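Local coordinates for putative Scyalone Dehydratase (Novosphingobium aromaticivorans DSM 12444, PDB 3EF8) that is probably a lyase of the scytalone dehydratase type, eliminating water from its substrate in an NTF2-like pocket, at the interface of chains A and B. Sequence-based numbering; all coordinates share one arbitrary frame. Chains: chain A/B, Putative Scyalone Dehydratase.

Contact 1: the interface of chains A and B. Residues chain A 75-76, 92; chain B 18, 21, 72-74.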
ATOM      1  N   SER A  75      -3.016  -2.131   2.823  1.00  5.66           N
ATOM      2  CA  SER A  75      -2.954  -2.526   1.431  1.00  4.96           C
ATOM      3  C   SER A  75      -3.508  -3.938   1.275  1.00  7.17           C
ATOM      4  O   SER A  75      -3.886  -4.604   2.253  1.00  6.16           O
ATOM      5  CB  SER A  75      -1.504  -2.502   0.923  1.00  6.43           C
ATOM      6  OG  SER A  75      -0.698  -3.462   1.557  1.00  7.58           O
ATOM      7  N   ASN A  76      -3.531  -4.424   0.059  1.00  6.16           N
ATOM      8  CA  ASN A  76      -3.872  -5.810  -0.207  1.00  5.53           C
ATOM      9  C   ASN A  76      -5.268  -6.142   0.304  1.00  5.71           C
ATOM     10  O   ASN A  76      -5.481  -7.268   0.812  1.00  6.84           O
ATOM     11  CB  ASN A  76      -2.833  -6.777   0.405  1.00  5.94           C
ATOM     12  CG  ASN A  76      -1.446  -6.637  -0.188  1.00  5.72           C
ATOM     13  OD1 ASN A  76      -0.860  -5.574  -0.173  1.00  6.25           O
ATOM     14  ND2 ASN A  76      -0.906  -7.736  -0.674  1.00  6.29           N
ATOM     15  N   VAL A  92      -3.664  -6.434   4.503  1.00  5.57           N
ATOM     16  CA  VAL A  92      -2.308  -6.348   5.049  1.00  7.22           C
ATOM     17  C   VAL A  92      -2.077  -4.976   5.637  1.00  6.21           C
ATOM     18  O   VAL A  92      -2.597  -3.969   5.144  1.00  5.87           O
ATOM     19  CB  VAL A  92      -1.255  -6.663   3.964  1.00  7.65           C
ATOM     20  CG1 VAL A  92       0.178  -6.404   4.458  1.00  6.92           C
ATOM     21  CG2 VAL A  92      -1.391  -8.104   3.500  1.00  8.05           C
TER
ATOM     22  N   PHE B  18      -3.289 -10.137  -4.682  1.00  7.57           N
ATOM     23  CA  PHE B  18      -3.291 -10.157  -3.227  1.00  6.56           C
ATOM     24  C   PHE B  18      -3.366 -11.558  -2.715  1.00  6.44           C
ATOM     25  O   PHE B  18      -2.706 -11.925  -1.719  1.00  8.20           O
ATOM     26  CB  PHE B  18      -4.428  -9.329  -2.655  1.00  5.73           C
ATOM     27  CG  PHE B  18      -4.408  -7.876  -3.071  1.00  6.43           C
ATOM     28  CD1 PHE B  18      -3.215  -7.233  -3.408  1.00  6.66           C
ATOM     29  CD2 PHE B  18      -5.583  -7.145  -3.111  1.00  6.03           C
ATOM     30  CE1 PHE B  18      -3.203  -5.872  -3.804  1.00  7.34           C
ATOM     31  CE2 PHE B  18      -5.585  -5.813  -3.475  1.00  7.25           C
ATOM     32  CZ  PHE B  18      -4.409  -5.177  -3.843  1.00  8.06           C
ATOM     33  N   SER B  21       0.159 -12.913  -2.877  1.00  7.55           N
ATOM     34  CA  SER B  21       1.039 -12.425  -1.804  1.00  5.97           C
ATOM     35  C   SER B  21       0.675 -13.065  -0.475  1.00  8.13           C
ATOM     36  O   SER B  21       1.560 -13.382   0.325  1.00  8.36           O
ATOM     37  CB  SER B  21       0.970 -10.928  -1.706  1.00  6.52           C
ATOM     38  OG  SER B  21       1.718 -10.389  -2.752  1.00  9.01           O
ATOM     39  N   HIS B  72       4.450  -9.241   2.403  1.00  6.58           N
ATOM     40  CA  HIS B  72       4.387  -8.573   1.117  1.00  7.21           C
ATOM     41  C   HIS B  72       3.245  -7.563   1.104  1.00  6.04           C
ATOM     42  O   HIS B  72       2.114  -7.841   1.425  1.00  7.38           O
ATOM     43  CB  HIS B  72       4.167  -9.587   0.006  1.00  6.23           C
ATOM     44  CG  HIS B  72       5.352 -10.418  -0.292  1.00  6.30           C
ATOM     45  ND1 HIS B  72       5.784 -11.436   0.541  1.00  8.92           N
ATOM     46  CD2 HIS B  72       6.256 -10.349  -1.298  1.00  9.98           C
ATOM     47  CE1 HIS B  72       6.903 -11.951   0.056  1.00  8.18           C
ATOM     48  NE2 HIS B  72       7.205 -11.327  -1.073  1.00 10.29           N
ATOM     49  N   HIS B  73       3.627  -6.362   0.702  1.00  6.59           N
ATOM     50  CA  HIS B  73       2.755  -5.207   0.658  1.00  6.60           C
ATOM     51  C   HIS B  73       2.774  -4.710  -0.785  1.00  7.55           C
ATOM     52  O   HIS B  73       3.776  -4.187  -1.259  1.00  6.74           O
ATOM     53  CB  HIS B  73       3.310  -4.113   1.597  1.00  6.68           C
ATOM     54  CG  HIS B  73       3.545  -4.609   2.995  1.00  6.55           C
ATOM     55  ND1 HIS B  73       2.713  -4.263   4.045  1.00  6.26           N
ATOM     56  CD2 HIS B  73       4.455  -5.482   3.491  1.00  8.42           C
ATOM     57  CE1 HIS B  73       3.117  -4.925   5.132  1.00  7.15           C
ATOM     58  NE2 HIS B  73       4.151  -5.681   4.816  1.00  6.54           N
ATOM     59  N   ASN B  74       1.647  -4.834  -1.475  1.00  6.89           N
ATOM     60  CA  ASN B  74       1.548  -4.555  -2.899  1.00  6.19           C
ATOM     61  C   ASN B  74       0.676  -3.365  -3.102  1.00  6.44           C
ATOM     62  O   ASN B  74      -0.460  -3.353  -2.591  1.00  8.51           O
ATOM     63  CB  ASN B  74       0.917  -5.743  -3.602  1.00  5.54           C
ATOM     64  CG  ASN B  74       1.706  -7.010  -3.391  1.00  8.40           C
ATOM     65  OD1 ASN B  74       1.505  -7.765  -2.423  1.00  8.68           O
ATOM     66  ND2 ASN B  74       2.615  -7.274  -4.323  1.00  8.86           N
TER
HETATM   67  O   HOH W   1      -2.961  -2.503  -2.169  1.00  6.88           O
HETATM   68  O   HOH W   2       0.509  -2.591   3.888  1.00  8.59           O
HETATM   69  O   HOH W   3      -2.062 -10.202   0.358  1.00  8.84           O

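Contact 2: the interface of chains A and B. Residues chain A 10-11, 14, 77; chain B 11, 18.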
HETATM    1  N   MSE A  10     -17.342  -1.601  -2.198  1.00  9.99           N
HETATM    2  CA  MSE A  10     -15.904  -1.894  -2.002  1.00  7.58           C
HETATM    3  C   MSE A  10     -15.180  -0.588  -1.739  1.00  9.18           C
HETATM    4  O   MSE A  10     -14.353  -0.473  -0.816  1.00  8.87           O
HETATM    5  CB  MSE A  10     -15.300  -2.610  -3.187  1.00 10.30           C
HETATM    6  CG  MSE A  10     -15.712  -4.027  -3.223  1.00 11.28           C
HETATM    7 SE   MSE A  10     -14.915  -4.940  -4.749  0.75 15.36          SE
HETATM    8  CE  MSE A  10     -13.219  -5.031  -3.871  1.00 34.36           C
ATOM      9  N   ARG A  11     -15.500   0.428  -2.525  1.00  8.17           N
ATOM     10  CA  ARG A  11     -14.909   1.743  -2.310  1.00  9.16           C
ATOM     11  C   ARG A  11     -15.250   2.301  -0.949  1.00  7.83           C
ATOM     12  O   ARG A  11     -14.422   2.903  -0.251  1.00  8.59           O
ATOM     13  CB  ARG A  11     -15.292   2.744  -3.419  1.00 10.87           C
ATOM     14  CG  ARG A  11     -14.591   2.499  -4.716  1.00 10.69           C
ATOM     15  CD  ARG A  11     -13.107   2.793  -4.638  1.00  9.46           C
ATOM     16  NE  ARG A  11     -12.511   2.761  -5.925  1.00  9.02           N
ATOM     17  CZ  ARG A  11     -11.255   3.008  -6.150  1.00 10.08           C
ATOM     18  NH1 ARG A  11     -10.496   3.166  -5.087  1.00 10.22           N
ATOM     19  NH2 ARG A  11     -10.757   3.001  -7.355  1.00 10.70           N
ATOM     20  N   GLU A  14     -13.337   0.375   1.831  1.00  7.70           N
ATOM     21  CA  GLU A  14     -11.911   0.773   1.833  1.00  7.39           C
ATOM     22  C   GLU A  14     -11.792   2.163   2.446  1.00  8.72           C
ATOM     23  O   GLU A  14     -10.906   2.398   3.309  1.00  8.23           O
ATOM     24  CB  GLU A  14     -11.370   0.770   0.424  1.00  7.07           C
ATOM     25  CG  GLU A  14     -11.143  -0.623  -0.141  1.00  5.92           C
ATOM     26  CD  GLU A  14     -10.778  -0.709  -1.578  1.00  7.66           C
ATOM     27  OE1 GLU A  14     -11.042   0.250  -2.327  1.00  9.35           O
ATOM     28  OE2 GLU A  14     -10.271  -1.796  -1.978  1.00 11.68           O
ATOM     29  N   ILE A  77      -6.215  -5.238   0.107  1.00  6.69           N
ATOM     30  CA  ILE A  77      -7.571  -5.367   0.643  1.00  4.60           C
ATOM     31  C   ILE A  77      -8.436  -6.250  -0.255  1.00  6.97           C
ATOM     32  O   ILE A  77      -8.585  -5.961  -1.416  1.00  8.33           O
ATOM     33  CB  ILE A  77      -8.202  -4.003   0.863  1.00  5.37           C
ATOM     34  CG1 ILE A  77      -7.408  -3.199   1.944  1.00  6.21           C
ATOM     35  CG2 ILE A  77      -9.675  -4.142   1.315  1.00  9.83           C
ATOM     36  CD1 ILE A  77      -7.777  -1.731   2.055  1.00  8.43           C
TER
ATOM     37  N   ARG B  11     -10.730  -5.163 -10.247  1.00  8.17           N
ATOM     38  CA  ARG B  11     -10.888  -5.720  -8.910  1.00  9.16           C
ATOM     39  C   ARG B  11     -10.452  -7.165  -8.842  1.00  7.83           C
ATOM     40  O   ARG B  11      -9.809  -7.621  -7.887  1.00  8.59           O
ATOM     41  CB  ARG B  11     -12.327  -5.562  -8.377  1.00 10.87           C
ATOM     42  CG  ARG B  11     -12.667  -4.163  -7.975  1.00 10.69           C
ATOM     43  CD  ARG B  11     -11.911  -3.715  -6.742  1.00  9.46           C
ATOM     44  NE  ARG B  11     -12.408  -2.476  -6.260  1.00  9.02           N
ATOM     45  CZ  ARG B  11     -11.959  -1.878  -5.196  1.00 10.08           C
ATOM     46  NH1 ARG B  11     -10.898  -2.415  -4.633  1.00 10.22           N
ATOM     47  NH2 ARG B  11     -12.469  -0.756  -4.770  1.00 10.70           N
ATOM     48  N   PHE B  18      -3.289 -10.137  -4.682  1.00  7.57           N
ATOM     49  CA  PHE B  18      -3.291 -10.157  -3.227  1.00  6.56           C
ATOM     50  C   PHE B  18      -3.366 -11.558  -2.715  1.00  6.44           C
ATOM     51  O   PHE B  18      -2.706 -11.925  -1.719  1.00  8.20           O
ATOM     52  CB  PHE B  18      -4.428  -9.329  -2.655  1.00  5.73           C
ATOM     53  CG  PHE B  18      -4.408  -7.876  -3.071  1.00  6.43           C
ATOM     54  CD1 PHE B  18      -3.215  -7.233  -3.408  1.00  6.66           C
ATOM     55  CD2 PHE B  18      -5.583  -7.145  -3.111  1.00  6.03           C
ATOM     56  CE1 PHE B  18      -3.203  -5.872  -3.804  1.00  7.34           C
ATOM     57  CE2 PHE B  18      -5.585  -5.813  -3.475  1.00  7.25           C
ATOM     58  CZ  PHE B  18      -4.409  -5.177  -3.843  1.00  8.06           C
TER

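Contact 3: the interface of chains A and B. Residues chain A 94, 109, 134; chain B 71, 73, 94, 96-97.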
ATOM      1  N   LEU A  94       1.033  -2.452   7.505  1.00  6.33           N
ATOM      2  CA  LEU A  94       2.352  -2.044   7.967  1.00  6.75           C
ATOM      3  C   LEU A  94       2.092  -0.879   8.940  1.00  6.67           C
ATOM      4  O   LEU A  94       1.531   0.140   8.568  1.00  7.51           O
ATOM      5  CB  LEU A  94       3.238  -1.579   6.830  1.00  7.00           C
ATOM      6  CG  LEU A  94       4.615  -1.063   7.198  1.00 10.81           C
ATOM      7  CD1 LEU A  94       5.485  -2.184   7.759  1.00 15.56           C
ATOM      8  CD2 LEU A  94       5.250  -0.449   5.921  1.00 11.39           C
ATOM      9  N   TYR A 109       4.041  -5.895  11.183  1.00  7.33           N
ATOM     10  CA  TYR A 109       3.653  -6.443   9.874  1.00  5.47           C
ATOM     11  C   TYR A 109       2.500  -7.379  10.133  1.00  8.30           C
ATOM     12  O   TYR A 109       2.662  -8.359  10.849  1.00  8.71           O
ATOM     13  CB  TYR A 109       4.779  -7.194   9.219  1.00  7.48           C
ATOM     14  CG  TYR A 109       6.065  -6.438   9.091  1.00 11.05           C
ATOM     15  CD1 TYR A 109       6.344  -5.637   7.992  1.00  8.21           C
ATOM     16  CD2 TYR A 109       7.009  -6.528  10.110  1.00 11.79           C
ATOM     17  CE1 TYR A 109       7.553  -4.955   7.882  1.00 11.00           C
ATOM     18  CE2 TYR A 109       8.226  -5.892   9.992  1.00 12.74           C
ATOM     19  CZ  TYR A 109       8.485  -5.095   8.887  1.00 12.37           C
ATOM     20  OH  TYR A 109       9.707  -4.453   8.774  1.00 13.98           O
HETATM   21  N   MSE A 134       4.804 -10.663  11.723  0.60 10.88           N
HETATM   22  CA  MSE A 134       6.028 -10.502  12.468  0.60 12.52           C
HETATM   23  C   MSE A 134       6.098  -9.092  12.948  0.60  9.79           C
HETATM   24  O   MSE A 134       5.308  -8.238  12.551  0.60  9.03           O
HETATM   25  CB  MSE A 134       7.236 -10.849  11.637  0.60 14.23           C
HETATM   26  CG  MSE A 134       7.272 -10.187  10.337  0.60  7.16           C
HETATM   27 SE   MSE A 134       8.293 -11.330   9.134  0.45 19.68          SE
HETATM   28  CE  MSE A 134       9.053  -9.915   8.211  0.60 16.40           C
TER
ATOM     29  N   SER B  71       6.545 -10.746   4.640  1.00  7.84           N
ATOM     30  CA  SER B  71       5.402  -9.879   4.537  1.00  6.92           C
ATOM     31  C   SER B  71       5.485  -9.093   3.232  1.00  7.77           C
ATOM     32  O   SER B  71       6.459  -8.418   2.989  1.00  7.58           O
ATOM     33  CB  SER B  71       5.379  -8.922   5.722  1.00  8.05           C
ATOM     34  OG  SER B  71       4.155  -8.224   5.813  1.00  8.38           O
ATOM     35  N   HIS B  73       3.627  -6.362   0.702  1.00  6.59           N
ATOM     36  CA  HIS B  73       2.755  -5.207   0.658  1.00  6.60           C
ATOM     37  C   HIS B  73       2.774  -4.710  -0.785  1.00  7.55           C
ATOM     38  O   HIS B  73       3.776  -4.187  -1.259  1.00  6.74           O
ATOM     39  CB  HIS B  73       3.310  -4.113   1.597  1.00  6.68           C
ATOM     40  CG  HIS B  73       3.545  -4.609   2.995  1.00  6.55           C
ATOM     41  ND1 HIS B  73       2.713  -4.263   4.045  1.00  6.26           N
ATOM     42  CD2 HIS B  73       4.455  -5.482   3.491  1.00  8.42           C
ATOM     43  CE1 HIS B  73       3.117  -4.925   5.132  1.00  7.15           C
ATOM     44  NE2 HIS B  73       4.151  -5.681   4.816  1.00  6.54           N
ATOM     45  N   LEU B  94       6.750  -3.916  -1.580  1.00  6.33           N
ATOM     46  CA  LEU B  94       7.612  -3.883  -0.407  1.00  6.75           C
ATOM     47  C   LEU B  94       7.543  -5.305   0.179  1.00  6.67           C
ATOM     48  O   LEU B  94       6.482  -5.784   0.549  1.00  7.51           O
ATOM     49  CB  LEU B  94       7.139  -2.878   0.622  1.00  7.00           C
ATOM     50  CG  LEU B  94       7.919  -2.802   1.919  1.00 10.81           C
ATOM     51  CD1 LEU B  94       9.330  -2.278   1.677  1.00 15.56           C
ATOM     52  CD2 LEU B  94       7.138  -1.877   2.890  1.00 11.39           C
ATOM     53  N   ILE B  96       9.318  -7.909   2.991  1.00  6.85           N
ATOM     54  CA  ILE B  96      10.228  -8.048   4.148  1.00  7.92           C
ATOM     55  C   ILE B  96      10.388  -9.532   4.431  1.00  8.77           C
ATOM     56  O   ILE B  96       9.455 -10.263   4.475  1.00  9.11           O
ATOM     57  CB  ILE B  96       9.697  -7.316   5.363  1.00  8.30           C
ATOM     58  CG1 ILE B  96       9.441  -5.817   5.064  1.00 10.72           C
ATOM     59  CG2 ILE B  96      10.712  -7.424   6.535  1.00 11.69           C
ATOM     60  CD1 ILE B  96       8.000  -5.539   4.534  1.00 11.54           C
ATOM     61  N   HIS B  97      11.638  -9.923   4.618  1.00  8.80           N
ATOM     62  CA  HIS B  97      11.997 -11.317   4.844  1.00 10.76           C
ATOM     63  C   HIS B  97      12.742 -11.529   6.157  1.00  9.28           C
ATOM     64  O   HIS B  97      13.792 -10.909   6.370  1.00 11.47           O
ATOM     65  CB  HIS B  97      12.919 -11.770   3.702  1.00  8.85           C
ATOM     66  CG  HIS B  97      12.355 -11.558   2.340  1.00 10.28           C
ATOM     67  ND1 HIS B  97      12.324 -10.305   1.766  1.00 10.38           N
ATOM     68  CD2 HIS B  97      11.835 -12.412   1.434  1.00 13.14           C
ATOM     69  CE1 HIS B  97      11.759 -10.397   0.574  1.00 12.50           C
ATOM     70  NE2 HIS B  97      11.476 -11.661   0.339  1.00 13.44           N
TER

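Contact 4: the interface of chains A and B. Residues chain A 76-78, 90; chain B 15, 18-19.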
ATOM      1  N   ASN A  76      -3.531  -4.424   0.059  1.00  6.16           N
ATOM      2  CA  ASN A  76      -3.872  -5.810  -0.207  1.00  5.53           C
ATOM      3  C   ASN A  76      -5.268  -6.142   0.304  1.00  5.71           C
ATOM      4  O   ASN A  76      -5.481  -7.268   0.812  1.00  6.84           O
ATOM      5  CB  ASN A  76      -2.833  -6.777   0.405  1.00  5.94           C
ATOM      6  CG  ASN A  76      -1.446  -6.637  -0.188  1.00  5.72           C
ATOM      7  OD1 ASN A  76      -0.860  -5.574  -0.173  1.00  6.25           O
ATOM      8  ND2 ASN A  76      -0.906  -7.736  -0.674  1.00  6.29           N
ATOM      9  N   ILE A  77      -6.215  -5.238   0.107  1.00  6.69           N
ATOM     10  CA  ILE A  77      -7.571  -5.367   0.643  1.00  4.60           C
ATOM     11  C   ILE A  77      -8.436  -6.250  -0.255  1.00  6.97           C
ATOM     12  O   ILE A  77      -8.585  -5.961  -1.416  1.00  8.33           O
ATOM     13  CB  ILE A  77      -8.202  -4.003   0.863  1.00  5.37           C
ATOM     14  CG1 ILE A  77      -7.408  -3.199   1.944  1.00  6.21           C
ATOM     15  CG2 ILE A  77      -9.675  -4.142   1.315  1.00  9.83           C
ATOM     16  CD1 ILE A  77      -7.777  -1.731   2.055  1.00  8.43           C
ATOM     17  N   CYS A  78      -8.935  -7.344   0.320  1.00  7.34           N
ATOM     18  CA  CYS A  78      -9.735  -8.398  -0.347  1.00  6.50           C
ATOM     19  C   CYS A  78     -11.085  -8.439   0.339  1.00  7.70           C
ATOM     20  O   CYS A  78     -11.169  -8.635   1.539  1.00  8.75           O
ATOM     21  CB  CYS A  78      -9.018  -9.709  -0.164  1.00  7.08           C
ATOM     22  SG  CYS A  78      -7.385  -9.735  -0.931  1.00  9.56           S
ATOM     23  N   ARG A  90     -10.072  -9.281   4.151  1.00  7.70           N
ATOM     24  CA  ARG A  90      -8.711  -9.657   4.515  1.00  7.37           C
ATOM     25  C   ARG A  90      -7.812  -8.582   3.972  1.00  8.29           C
ATOM     26  O   ARG A  90      -7.977  -8.120   2.835  1.00  9.15           O
ATOM     27  CB  ARG A  90      -8.287 -10.989   3.906  1.00  6.94           C
ATOM     28  CG  ARG A  90      -6.897 -11.450   4.326  1.00  9.34           C
ATOM     29  CD  ARG A  90      -6.454 -12.674   3.538  1.00 10.99           C
ATOM     30  NE  ARG A  90      -6.152 -12.319   2.167  1.00 10.38           N
ATOM     31  CZ  ARG A  90      -6.366 -13.099   1.132  1.00 12.37           C
ATOM     32  NH1 ARG A  90      -6.954 -14.278   1.277  1.00 13.64           N
ATOM     33  NH2 ARG A  90      -5.989 -12.688  -0.050  1.00 12.96           N
TER
ATOM     34  N   ARG B  15      -7.380  -8.640  -6.678  1.00  8.32           N
ATOM     35  CA  ARG B  15      -7.639  -9.738  -5.753  1.00  7.49           C
ATOM     36  C   ARG B  15      -6.683 -10.915  -5.968  1.00  9.23           C
ATOM     37  O   ARG B  15      -6.174 -11.514  -5.000  1.00  8.39           O
ATOM     38  CB  ARG B  15      -9.113 -10.193  -5.851  1.00  9.27           C
ATOM     39  CG  ARG B  15      -9.487 -11.381  -5.016  1.00  9.27           C
ATOM     40  CD  ARG B  15      -9.071 -11.205  -3.553  1.00 11.20           C
ATOM     41  NE  ARG B  15      -9.551 -12.296  -2.717  1.00 11.41           N
ATOM     42  CZ  ARG B  15     -10.775 -12.373  -2.197  1.00 13.02           C
ATOM     43  NH1 ARG B  15     -11.681 -11.422  -2.381  1.00 15.06           N
ATOM     44  NH2 ARG B  15     -11.072 -13.444  -1.478  1.00 18.00           N
ATOM     45  N   PHE B  18      -3.289 -10.137  -4.682  1.00  7.57           N
ATOM     46  CA  PHE B  18      -3.291 -10.157  -3.227  1.00  6.56           C
ATOM     47  C   PHE B  18      -3.366 -11.558  -2.715  1.00  6.44           C
ATOM     48  O   PHE B  18      -2.706 -11.925  -1.719  1.00  8.20           O
ATOM     49  CB  PHE B  18      -4.428  -9.329  -2.655  1.00  5.73           C
ATOM     50  CG  PHE B  18      -4.408  -7.876  -3.071  1.00  6.43           C
ATOM     51  CD1 PHE B  18      -3.215  -7.233  -3.408  1.00  6.66           C
ATOM     52  CD2 PHE B  18      -5.583  -7.145  -3.111  1.00  6.03           C
ATOM     53  CE1 PHE B  18      -3.203  -5.872  -3.804  1.00  7.34           C
ATOM     54  CE2 PHE B  18      -5.585  -5.813  -3.475  1.00  7.25           C
ATOM     55  CZ  PHE B  18      -4.409  -5.177  -3.843  1.00  8.06           C
ATOM     56  N   ASP B  19      -4.158 -12.396  -3.357  1.00  7.96           N
ATOM     57  CA  ASP B  19      -4.192 -13.806  -2.976  1.00  7.99           C
ATOM     58  C   ASP B  19      -2.828 -14.426  -3.141  1.00  8.70           C
ATOM     59  O   ASP B  19      -2.356 -15.231  -2.323  1.00  9.18           O
ATOM     60  CB  ASP B  19      -5.163 -14.591  -3.866  1.00 10.65           C
ATOM     61  CG  ASP B  19      -6.626 -14.318  -3.552  1.00 14.65           C
ATOM     62  OD1 ASP B  19      -6.995 -13.798  -2.464  1.00 12.98           O
ATOM     63  OD2 ASP B  19      -7.471 -14.657  -4.427  1.00 14.89           O
TER
HETATM   64  O   HOH W   4      -2.062 -10.202   0.358  1.00  8.84           O

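Contact 1: the interface of chains A and B
A:Asn76 lays its CA on one face of the B:Phe18 ring, 3.4 Å from the ring centroid and over its centre, a CH-pi contact; its amide plane is inclined 32° to that ring. A:Val92 CG1 lies over one face of the B:His73 ring, toward its ND1-CE1 rim, 3.3 Å from ND1. A water in plane at the ND1 edge also reaches A:Ser75 OG. With CG beside its backbone N and opposite the carbonyl carbon (chi1 -64°), A:Asn76 brings its amide to B:Asn74. Its OD1 accepts the B:Asn74 backbone N-H at 2.9 Å, on a lone pair in the carbonyl plane and almost straight (174° at H), while its ND2 donates to the B:Asn74 side-chain OD1 at 3.0 Å, again in the carbonyl plane. Each oxygen takes a second, tilted donor from its own chain: A:Ser75 OG at 2.7 Å from A:Asn76 OD1, and B:Ser21 OG at 2.7 Å from B:Asn74 OD1. These hydroxyls help fix both amides against flipping. Another water links A:Asn76 ND2 to the B:Phe18 carbonyl oxygen. An alanine in place of A:Asn76 is likely to cost the B:Asn74 N-H and OD1 their partners across the interface. A:Asn76 has a left-handed helical backbone, a turn within strand 69-81 that probably helps aim the amide at the same strand of chain B, with helix 3-25 of chain B alongside.

Contact 2: the interface of chains A and B
A:Met10, A:Glu14 and B:Arg11 meet from regular alpha-helical backbone in helix 3-25 of either chain. The B:Arg11 guanidinium grips the A:Glu14 carboxylate end-on, one nitrogen to each oxygen. NH1 reaches OE2 at 2.8 Å in a salt bridge, on the syn side but tilted out of the carboxylate plane, while NH2 donates to OE1 at 3.0 Å. That OE1 lies in the guanidinium plane, yet the nitrogen approaches from above the carboxylate plane, because the two flat groups are turned 50° apart; the pair is bidentate but twisted. Selenomethionine A:Met10 bends at its last torsion (chi3 76°), which brings its methyl CE over one face of the guanidinium near the rim, 3.4 Å from B:Arg11 CD. A:Arg11 CG lies in plane at the guanidinium edge, while its CD comes 3.6 Å from B:Arg11 NH2. The acidic group of A:Glu14 probably offsets the charges of the two arginines gathered beside it. Further along, the rim of B:Phe18 brushes the carbonyl of A:Ile77, CE2 lying 3.6 Å from O. The patch ties the first helices of neighbouring subunits together through a charged, partly greasy clasp, and would probably help stabilise a trimer.

Contact 3: the interface of chains A and B
Strands 86-99, 106-119 and 127-136 of chain A pack against strands 69-81 and 86-99 of chain B, sheet against sheet, in the SnoaL-like, NTF2-like family to which this protein belongs. A:Tyr109 and B:Ile96 make the main apolar pairing. Their side chains cross at about a right angle; the isoleucine CD1 and CG1 lie to one side of the tyrosine ring plane, by its rim carbon CE1, with CD1 3.4 Å from it. The other branch of the isoleucine, CG2, is taken by the methyl CE of selenomethionine A:Met134 at 3.4 Å, a tight carbon pair. B:Ile96 thus divides its branches between two partners: CG1 lies beside the backbone N (chi1 -56°), carrying CD1 toward the tyrosine, while CG2 points to the selenomethionine. The base of A:Tyr109 rests on B:Ser71, its CB 3.6 Å from the serine OG. That hydroxyl also hydrogen-bonds B:His73 NE2 at 2.7 Å, within chain B, with direction undecided, and this pairing probably helps set the rotation of the imidazole. B:His73 NE2 sits in plane at the tyrosine ring edge, 3.9 Å from A:Tyr109 CD1. A:Leu94 CB lies on the same side of the imidazole plane as that carbon, 3.8 Å from B:His73 CE1. A:Leu94 then meets its own counterpart: the CD2 methyls of A:Leu94 and B:Leu94 stand 3.8 Å apart, the two side chains roughly perpendicular, although the interface as a whole is not an exact two-fold.

Contact 4: the interface of chains A and B
A:Cys78 sets its sulfur between two residues one turn apart on a helix of chain B: SG lies 3.4 Å from B:Phe18 CB and 3.4 Å from B:Arg15 CD. Its CB sits over one face of the B:Arg15 guanidinium, offset toward the rim. Beside this apolar seat, A:Arg90 reaches across with NH2 to make a salt bridge and hydrogen bond with B:Asp19 OD1 at 2.8 Å. The donor uses the anti lone pair of that oxygen, and the guanidinium and carboxylate planes are turned 68° apart. A bend in the A:Arg90 chain (chi3 72°) turns its guanidinium to the aspartate. Behind this bond, B:Arg15, itself packed on A:Cys78, donates from NE to the same B:Asp19 OD1 at 3.0 Å from the syn side, with the oxygen in its guanidinium plane. Two arginines from different chains thus converge on one carboxylate oxygen, which would probably lower the pKa of B:Asp19, and the intrachain bond holds the acid in position for A:Arg90. An alanine at B:Phe18 would keep CB against the sulfur but would probably open a gap against the A:Asn76 and A:Ile77 backbone and lose the CH-pi contact of A:Asn76 CA. The patch lies where strands 69-81 and 86-99 of chain A run against the flank of helix 3-25 of chain B that carries B:Arg15, B:Phe18 and B:Asp19.

Contacts 2, 4, 1 and 3 follow one another along the A-B interface, from the N-terminal helices to the sheets. C-alpha centres of contacts 2 and 4 lie about 7 Å apart, as do those of 4 and 1; contacts 1 and 3 are about 9 Å apart, and 2 and 3 about 19 Å. B:Phe18 belongs to contacts 1, 2 and 4, A:Asn76 to 1 and 4, A:Ile77 to 2 and 4, and B:His73 to 1 and 3. Charged, amide and apolar patches therefore form one continuous seam, probably repeated among the three copies of the deposited assembly.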